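Local coordinates for protein erythrocyte binding antigen 140 (Plasmodium falciparum, PDB 4GF2) that probably binds a receptor on the host erythrocyte, with glycophorin C as the likely target, through a region of two Duffy binding domains during invasion, at residues Tyr374-Leu379 with Ser458-Asn463; Ala390-Ile395 with Glu465-Tyr470. The protein carries 3 engineered substitutions. One frame throughout, in Å; residues are numbered along the deposited sequence.

Contact 1: residues Tyr374-Leu379 with Ser458-Asn463; sequences YEAQLL and SAVLKN
The carbonyl oxygen of V460 takes a hydrogen bond from the amine of K380, one helical turn beyond A376, so the loop backbone and the helix it packs against share a polar tie beside an otherwise apolar contact. No hydrogen bond links residues 374-379 directly to residues 458-463. What joins them is the V460 isopropyl group, whose two methyls both bear on the methyl of A376: CG1 and CG2 of V460 are each 4.0 Å from A376 CB. CG2 also lies 3.9 Å from the A376 carbonyl oxygen, while CG1 turns to the next residue and stops 4.1 Å from the Q377 backbone N. This split follows from the first torsion (chi1 -55°), which sets CG1 opposite the carbonyl carbon of V460 and CG2 between that carbon and the backbone N. Within the second Duffy binding domain, which is largely helical, the contact seats the loop that leaves helix 435-457 on one side of helix 361-382. Q377 adds its aliphatic part, CG standing 4.3 Å from V460 CG1, and its amide end is engaged elsewhere, NE2 donating to the A303 carbonyl. L461 N bonds back to S458 O at 3.2 Å, and between them A459 rests against F291 of helix 285-293, which Q377 touches as well.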
ATOM      1  N   TYR A 374     -10.169   9.145 -12.000  1.00 40.81           N
ATOM      2  CA  TYR A 374     -10.075  10.078 -13.117  1.00 40.31           C
ATOM      3  C   TYR A 374     -10.978   9.661 -14.271  1.00 43.34           C
ATOM      4  O   TYR A 374     -11.624  10.502 -14.889  1.00 47.18           O
ATOM      5  CB  TYR A 374      -8.626  10.229 -13.582  1.00 36.10           C
ATOM      6  CG  TYR A 374      -7.756  10.887 -12.539  1.00 36.64           C
ATOM      7  CD1 TYR A 374      -8.035  12.170 -12.091  1.00 39.37           C
ATOM      8  CD2 TYR A 374      -6.667  10.222 -11.989  1.00 36.62           C
ATOM      9  CE1 TYR A 374      -7.251  12.779 -11.130  1.00 42.79           C
ATOM     10  CE2 TYR A 374      -5.880  10.819 -11.022  1.00 40.27           C
ATOM     11  CZ  TYR A 374      -6.179  12.098 -10.598  1.00 44.15           C
ATOM     12  OH  TYR A 374      -5.395  12.694  -9.642  1.00 48.44           O
ATOM     13  N   GLU A 375     -11.039   8.367 -14.557  1.00 41.38           N
ATOM     14  CA  GLU A 375     -11.940   7.888 -15.593  1.00 39.74           C
ATOM     15  C   GLU A 375     -13.362   8.339 -15.272  1.00 41.95           C
ATOM     16  O   GLU A 375     -14.072   8.845 -16.137  1.00 41.34           O
ATOM     17  CB  GLU A 375     -11.882   6.367 -15.713  1.00 37.19           C
ATOM     18  CG  GLU A 375     -12.860   5.782 -16.725  1.00 38.37           C
ATOM     19  CD  GLU A 375     -12.573   6.220 -18.150  1.00 40.60           C
ATOM     20  OE1 GLU A 375     -11.527   6.862 -18.383  1.00 43.26           O
ATOM     21  OE2 GLU A 375     -13.391   5.913 -19.044  1.00 41.45           O
ATOM     22  N   ALA A 376     -13.766   8.174 -14.016  1.00 44.25           N
ATOM     23  CA  ALA A 376     -15.114   8.548 -13.602  1.00 47.78           C
ATOM     24  C   ALA A 376     -15.324  10.046 -13.760  1.00 49.23           C
ATOM     25  O   ALA A 376     -16.317  10.484 -14.339  1.00 50.75           O
ATOM     26  CB  ALA A 376     -15.370   8.127 -12.166  1.00 49.58           C
ATOM     27  N   GLN A 377     -14.384  10.832 -13.248  1.00 48.63           N
ATOM     28  CA  GLN A 377     -14.489  12.281 -13.329  1.00 50.59           C
ATOM     29  C   GLN A 377     -14.538  12.740 -14.783  1.00 48.16           C
ATOM     30  O   GLN A 377     -15.385  13.548 -15.155  1.00 48.98           O
ATOM     31  CB  GLN A 377     -13.311  12.949 -12.623  1.00 51.10           C
ATOM     32  CG  GLN A 377     -13.382  12.928 -11.110  1.00 52.06           C
ATOM     33  CD  GLN A 377     -12.170  13.586 -10.480  1.00 49.77           C
ATOM     34  OE1 GLN A 377     -11.053  13.442 -10.974  1.00 46.34           O
ATOM     35  NE2 GLN A 377     -12.387  14.326  -9.396  1.00 52.21           N
ATOM     36  N   LEU A 378     -13.624  12.223 -15.597  1.00 44.96           N
ATOM     37  CA  LEU A 378     -13.555  12.597 -17.005  1.00 45.99           C
ATOM     38  C   LEU A 378     -14.843  12.257 -17.736  1.00 47.17           C
ATOM     39  O   LEU A 378     -15.334  13.047 -18.542  1.00 48.26           O
ATOM     40  CB  LEU A 378     -12.386  11.901 -17.684  1.00 45.48           C
ATOM     41  CG  LEU A 378     -11.022  12.363 -17.195  1.00 47.59           C
ATOM     42  CD1 LEU A 378      -9.936  11.503 -17.799  1.00 48.15           C
ATOM     43  CD2 LEU A 378     -10.819  13.815 -17.550  1.00 49.03           C
ATOM     44  N   LEU A 379     -15.380  11.074 -17.456  1.00 47.94           N
ATOM     45  CA  LEU A 379     -16.653  10.664 -18.028  1.00 52.15           C
ATOM     46  C   LEU A 379     -17.761  11.595 -17.558  1.00 58.86           C
ATOM     47  O   LEU A 379     -18.555  12.084 -18.359  1.00 64.14           O
ATOM     48  CB  LEU A 379     -16.980   9.223 -17.638  1.00 50.58           C
ATOM     49  CG  LEU A 379     -16.153   8.138 -18.333  1.00 47.17           C
ATOM     50  CD1 LEU A 379     -16.464   6.781 -17.732  1.00 47.95           C
ATOM     51  CD2 LEU A 379     -16.411   8.130 -19.832  1.00 46.54           C
ATOM     52  N   SER A 458     -18.340   5.441  -8.379  1.00 54.61           N
ATOM     53  CA  SER A 458     -19.746   5.756  -8.179  1.00 60.62           C
ATOM     54  C   SER A 458     -19.926   7.087  -7.459  1.00 60.60           C
ATOM     55  O   SER A 458     -21.048   7.586  -7.329  1.00 63.59           O
ATOM     56  CB  SER A 458     -20.429   4.644  -7.382  1.00 67.68           C
ATOM     57  OG  SER A 458     -19.856   4.505  -6.092  1.00 71.04           O
ATOM     58  N   ALA A 459     -18.819   7.659  -6.997  1.00 57.92           N
ATOM     59  CA  ALA A 459     -18.861   8.899  -6.230  1.00 59.53           C
ATOM     60  C   ALA A 459     -19.269  10.097  -7.081  1.00 59.81           C
ATOM     61  O   ALA A 459     -19.688  11.125  -6.551  1.00 62.89           O
ATOM     62  CB  ALA A 459     -17.514   9.156  -5.588  1.00 56.86           C
ATOM     63  N   VAL A 460     -19.147   9.970  -8.399  1.00 57.61           N
ATOM     64  CA  VAL A 460     -19.471  11.079  -9.292  1.00 59.99           C
ATOM     65  C   VAL A 460     -20.933  11.073  -9.742  1.00 64.19           C
ATOM     66  O   VAL A 460     -21.339  11.911 -10.548  1.00 67.43           O
ATOM     67  CB  VAL A 460     -18.571  11.079 -10.539  1.00 57.15           C
ATOM     68  CG1 VAL A 460     -17.107  11.083 -10.131  1.00 54.05           C
ATOM     69  CG2 VAL A 460     -18.884   9.882 -11.428  1.00 56.54           C
ATOM     70  N   LEU A 461     -21.722  10.142  -9.212  1.00 64.39           N
ATOM     71  CA  LEU A 461     -23.124  10.015  -9.602  1.00 66.89           C
ATOM     72  C   LEU A 461     -24.078  10.532  -8.525  1.00 73.61           C
ATOM     73  O   LEU A 461     -23.872  10.292  -7.335  1.00 74.22           O
ATOM     74  CB  LEU A 461     -23.456   8.551  -9.888  1.00 65.59           C
ATOM     75  CG  LEU A 461     -22.649   7.873 -10.992  1.00 62.42           C
ATOM     76  CD1 LEU A 461     -22.861   6.371 -10.940  1.00 63.96           C
ATOM     77  CD2 LEU A 461     -23.033   8.420 -12.356  1.00 62.49           C
ATOM     78  N   LYS A 462     -25.123  11.236  -8.948  1.00 79.98           N
ATOM     79  CA  LYS A 462     -26.208  11.598  -8.046  1.00 88.12           C
ATOM     80  C   LYS A 462     -26.927  10.316  -7.655  1.00 87.41           C
ATOM     81  O   LYS A 462     -27.051   9.402  -8.472  1.00 84.76           O
ATOM     82  CB  LYS A 462     -27.189  12.551  -8.729  1.00 97.10           C
ATOM     83  CG  LYS A 462     -26.588  13.866  -9.197  1.00 99.22           C
ATOM     84  CD  LYS A 462     -27.634  14.712  -9.910  1.00105.10           C
ATOM     85  CE  LYS A 462     -27.051  16.012 -10.438  1.00104.55           C
ATOM     86  NZ  LYS A 462     -28.061  16.806 -11.192  1.00108.80           N
ATOM     87  N   ASN A 463     -27.400  10.244  -6.415  1.00 93.06           N
ATOM     88  CA  ASN A 463     -28.056   9.037  -5.924  1.00 97.97           C
ATOM     89  C   ASN A 463     -27.302   7.793  -6.378  1.00 94.89           C
ATOM     90  O   ASN A 463     -27.701   7.129  -7.334  1.00 94.91           O
ATOM     91  CB  ASN A 463     -29.504   8.973  -6.419  1.00106.07           C
ATOM     92  CG  ASN A 463     -30.335  10.156  -5.956  1.00112.07           C
ATOM     93  OD1 ASN A 463     -30.827  10.181  -4.827  1.00116.62           O
ATOM     94  ND2 ASN A 463     -30.504  11.141  -6.833  1.00111.40           N
TER

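Contact 2: residues Ala390-Ile395 with Glu465-Tyr470; sequences ALCSII and ETCKDY
C392 and C467 are joined covalently, and following the C392 side chain outward traces most of the contact. Its CB already faces residues 465-470, lying 3.4 Å from C467 SG and 4.1 Å from C467 CB. The next atom, SG, stands opposite the backbone N (chi1 172°), which carries it off the side of the helix and into bonding range of the loop. There C392 SG meets C467 SG at 2.0 Å, the length of a disulfide, and has C467 CB 3.0 Å away as the usual one-three neighbour. The torsion about the sulfur-sulfur bond is 90°, close to its preferred value, and the CA atoms of C392 and C467 are 5.6 Å apart. Beyond the sulfurs little else bridges the segments directly; the nearest backbone atom past the cystine is K468 N, loosely approached by C392 SG.

Beside C392, A390 O receives both I394 N and the hydroxyl of S393; S393 OG reaches A390 O at 2.8 Å from a position tilted 21° out of the carbonyl plane. On the loop side, K468 O takes a bond from Q396 NE2 one turn farther along helix 388-407, and C467 rests on W454, the indole on which Y470 stacks. This is a cystine fastening a loop to a helix in a Duffy binding domain, a mostly helical fold held by several disulfides; the C87-C166 bridge of the first such domain, set in similar sequence, is probably its counterpart.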
ATOM      1  N   ALA A 390     -28.286   7.009 -17.808  1.00 75.38           N
ATOM      2  CA  ALA A 390     -27.278   6.941 -18.856  1.00 71.69           C
ATOM      3  C   ALA A 390     -25.891   7.093 -18.247  1.00 70.31           C
ATOM      4  O   ALA A 390     -25.004   6.273 -18.484  1.00 68.19           O
ATOM      5  CB  ALA A 390     -27.521   8.022 -19.896  1.00 72.18           C
ATOM      6  N   LEU A 391     -25.710   8.149 -17.461  1.00 71.89           N
ATOM      7  CA  LEU A 391     -24.450   8.373 -16.767  1.00 69.26           C
ATOM      8  C   LEU A 391     -24.074   7.119 -15.998  1.00 65.95           C
ATOM      9  O   LEU A 391     -22.921   6.688 -16.010  1.00 61.57           O
ATOM     10  CB  LEU A 391     -24.568   9.550 -15.804  1.00 73.77           C
ATOM     11  CG  LEU A 391     -23.760  10.791 -16.170  1.00 74.42           C
ATOM     12  CD1 LEU A 391     -24.089  11.931 -15.217  1.00 79.90           C
ATOM     13  CD2 LEU A 391     -22.272  10.481 -16.150  1.00 69.16           C
ATOM     14  N   CYS A 392     -25.062   6.534 -15.332  1.00 68.12           N
ATOM     15  CA  CYS A 392     -24.849   5.315 -14.567  1.00 64.52           C
ATOM     16  C   CYS A 392     -24.258   4.218 -15.443  1.00 60.69           C
ATOM     17  O   CYS A 392     -23.238   3.625 -15.099  1.00 56.96           O
ATOM     18  CB  CYS A 392     -26.161   4.827 -13.958  1.00 68.56           C
ATOM     19  SG  CYS A 392     -26.028   3.205 -13.186  1.00 66.83           S
ATOM     20  N   SER A 393     -24.902   3.946 -16.575  1.00 63.71           N
ATOM     21  CA  SER A 393     -24.462   2.868 -17.453  1.00 64.68           C
ATOM     22  C   SER A 393     -23.098   3.158 -18.084  1.00 60.13           C
ATOM     23  O   SER A 393     -22.305   2.244 -18.298  1.00 58.05           O
ATOM     24  CB  SER A 393     -25.513   2.581 -18.531  1.00 72.17           C
ATOM     25  OG  SER A 393     -25.846   3.744 -19.265  1.00 75.35           O
ATOM     26  N   ILE A 394     -22.819   4.426 -18.367  1.00 59.14           N
ATOM     27  CA  ILE A 394     -21.536   4.810 -18.950  1.00 56.43           C
ATOM     28  C   ILE A 394     -20.383   4.565 -17.978  1.00 55.62           C
ATOM     29  O   ILE A 394     -19.288   4.175 -18.389  1.00 55.87           O
ATOM     30  CB  ILE A 394     -21.527   6.291 -19.366  1.00 56.92           C
ATOM     31  CG1 ILE A 394     -22.454   6.508 -20.561  1.00 60.03           C
ATOM     32  CG2 ILE A 394     -20.118   6.730 -19.724  1.00 53.23           C
ATOM     33  CD1 ILE A 394     -22.589   7.957 -20.979  1.00 62.02           C
ATOM     34  N   ILE A 395     -20.624   4.810 -16.694  1.00 55.26           N
ATOM     35  CA  ILE A 395     -19.610   4.585 -15.671  1.00 51.47           C
ATOM     36  C   ILE A 395     -19.350   3.092 -15.535  1.00 52.05           C
ATOM     37  O   ILE A 395     -18.209   2.662 -15.364  1.00 49.56           O
ATOM     38  CB  ILE A 395     -20.044   5.156 -14.303  1.00 50.23           C
ATOM     39  CG1 ILE A 395     -20.055   6.687 -14.335  1.00 50.19           C
ATOM     40  CG2 ILE A 395     -19.126   4.667 -13.190  1.00 46.64           C
ATOM     41  CD1 ILE A 395     -18.695   7.313 -14.553  1.00 45.91           C
ATOM     42  N   GLU A 465     -26.954   4.811  -5.189  1.00 98.87           N
ATOM     43  CA  GLU A 465     -27.682   3.545  -5.122  1.00102.25           C
ATOM     44  C   GLU A 465     -28.678   3.383  -6.271  1.00 99.46           C
ATOM     45  O   GLU A 465     -29.313   2.340  -6.408  1.00 96.55           O
ATOM     46  CB  GLU A 465     -28.401   3.409  -3.780  1.00114.32           C
ATOM     47  CG  GLU A 465     -27.461   3.275  -2.593  1.00119.57           C
ATOM     48  CD  GLU A 465     -28.187   2.924  -1.308  1.00131.95           C
ATOM     49  OE1 GLU A 465     -29.414   2.695  -1.358  1.00138.53           O
ATOM     50  OE2 GLU A 465     -27.529   2.875  -0.248  1.00134.98           O
ATOM     51  N   THR A 466     -28.819   4.421  -7.089  1.00101.71           N
ATOM     52  CA  THR A 466     -29.603   4.322  -8.313  1.00105.61           C
ATOM     53  C   THR A 466     -28.906   3.376  -9.285  1.00 99.76           C
ATOM     54  O   THR A 466     -29.549   2.731 -10.114  1.00101.77           O
ATOM     55  CB  THR A 466     -29.762   5.698  -8.988  1.00107.74           C
ATOM     56  OG1 THR A 466     -30.463   6.589  -8.110  1.00112.75           O
ATOM     57  CG2 THR A 466     -30.525   5.575 -10.301  1.00110.09           C
ATOM     58  N   CYS A 467     -27.584   3.302  -9.168  1.00 90.77           N
ATOM     59  CA  CYS A 467     -26.763   2.499 -10.065  1.00 81.48           C
ATOM     60  C   CYS A 467     -26.544   1.102  -9.491  1.00 82.74           C
ATOM     61  O   CYS A 467     -25.844   0.931  -8.494  1.00 84.90           O
ATOM     62  CB  CYS A 467     -25.424   3.196 -10.280  1.00 75.22           C
ATOM     63  SG  CYS A 467     -24.606   2.761 -11.809  1.00 72.66           S
ATOM     64  N   LYS A 468     -27.135   0.101 -10.138  1.00 81.70           N
ATOM     65  CA  LYS A 468     -27.219  -1.237  -9.563  1.00 81.72           C
ATOM     66  C   LYS A 468     -26.590  -2.299 -10.456  1.00 74.27           C
ATOM     67  O   LYS A 468     -26.368  -2.079 -11.645  1.00 66.21           O
ATOM     68  CB  LYS A 468     -28.686  -1.608  -9.330  1.00 90.79           C
ATOM     69  CG  LYS A 468     -29.587  -0.434  -8.975  1.00 99.14           C
ATOM     70  CD  LYS A 468     -31.052  -0.777  -9.200  1.00106.78           C
ATOM     71  CE  LYS A 468     -31.940   0.445  -9.032  1.00114.01           C
ATOM     72  NZ  LYS A 468     -33.344   0.179  -9.448  1.00120.24           N
ATOM     73  N   ASP A 469     -26.318  -3.458  -9.862  1.00 74.28           N
ATOM     74  CA  ASP A 469     -25.864  -4.631 -10.602  1.00 75.28           C
ATOM     75  C   ASP A 469     -24.595  -4.365 -11.401  1.00 72.89           C
ATOM     76  O   ASP A 469     -24.345  -5.003 -12.426  1.00 71.64           O
ATOM     77  CB  ASP A 469     -26.978  -5.136 -11.522  1.00 78.87           C
ATOM     78  CG  ASP A 469     -28.174  -5.665 -10.752  1.00 85.69           C
ATOM     79  OD1 ASP A 469     -27.965  -6.324  -9.710  1.00 87.51           O
ATOM     80  OD2 ASP A 469     -29.320  -5.416 -11.180  1.00 89.63           O
ATOM     81  N   TYR A 470     -23.789  -3.424 -10.923  1.00 72.10           N
ATOM     82  CA  TYR A 470     -22.498  -3.156 -11.536  1.00 66.49           C
ATOM     83  C   TYR A 470     -21.655  -4.424 -11.525  1.00 64.69           C
ATOM     84  O   TYR A 470     -20.831  -4.639 -12.413  1.00 63.39           O
ATOM     85  CB  TYR A 470     -21.774  -2.025 -10.799  1.00 64.08           C
ATOM     86  CG  TYR A 470     -21.690  -2.216  -9.300  1.00 64.64           C
ATOM     87  CD1 TYR A 470     -20.710  -3.021  -8.739  1.00 60.47           C
ATOM     88  CD2 TYR A 470     -22.586  -1.585  -8.447  1.00 64.51           C
ATOM     89  CE1 TYR A 470     -20.626  -3.198  -7.376  1.00 63.00           C
ATOM     90  CE2 TYR A 470     -22.508  -1.756  -7.077  1.00 67.14           C
ATOM     91  CZ  TYR A 470     -21.526  -2.565  -6.549  1.00 66.32           C
ATOM     92  OH  TYR A 470     -21.438  -2.743  -5.189  1.00 69.32           O
TER

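Overall arrangement
Read from the N terminus, helix 361-382 supplies the first half of contact 1 and helix 388-407, next in the chain, the first half of contact 2. After helices 415-427 and 435-457 the chain returns as one loop, whose residues 458-463 close contact 1 over 78 intervening residues and whose residues 465-470 close contact 2 over 69. The two closures therefore cross rather than nest. Their centres are about 10 Å apart and they touch: L379 CD1 lies 3.9 Å from I395 CD1, and L461 CD2 lies 3.9 Å from L391 CB. Together they pin the loop before helix 470-475 across two successive helices of the second Duffy binding domain.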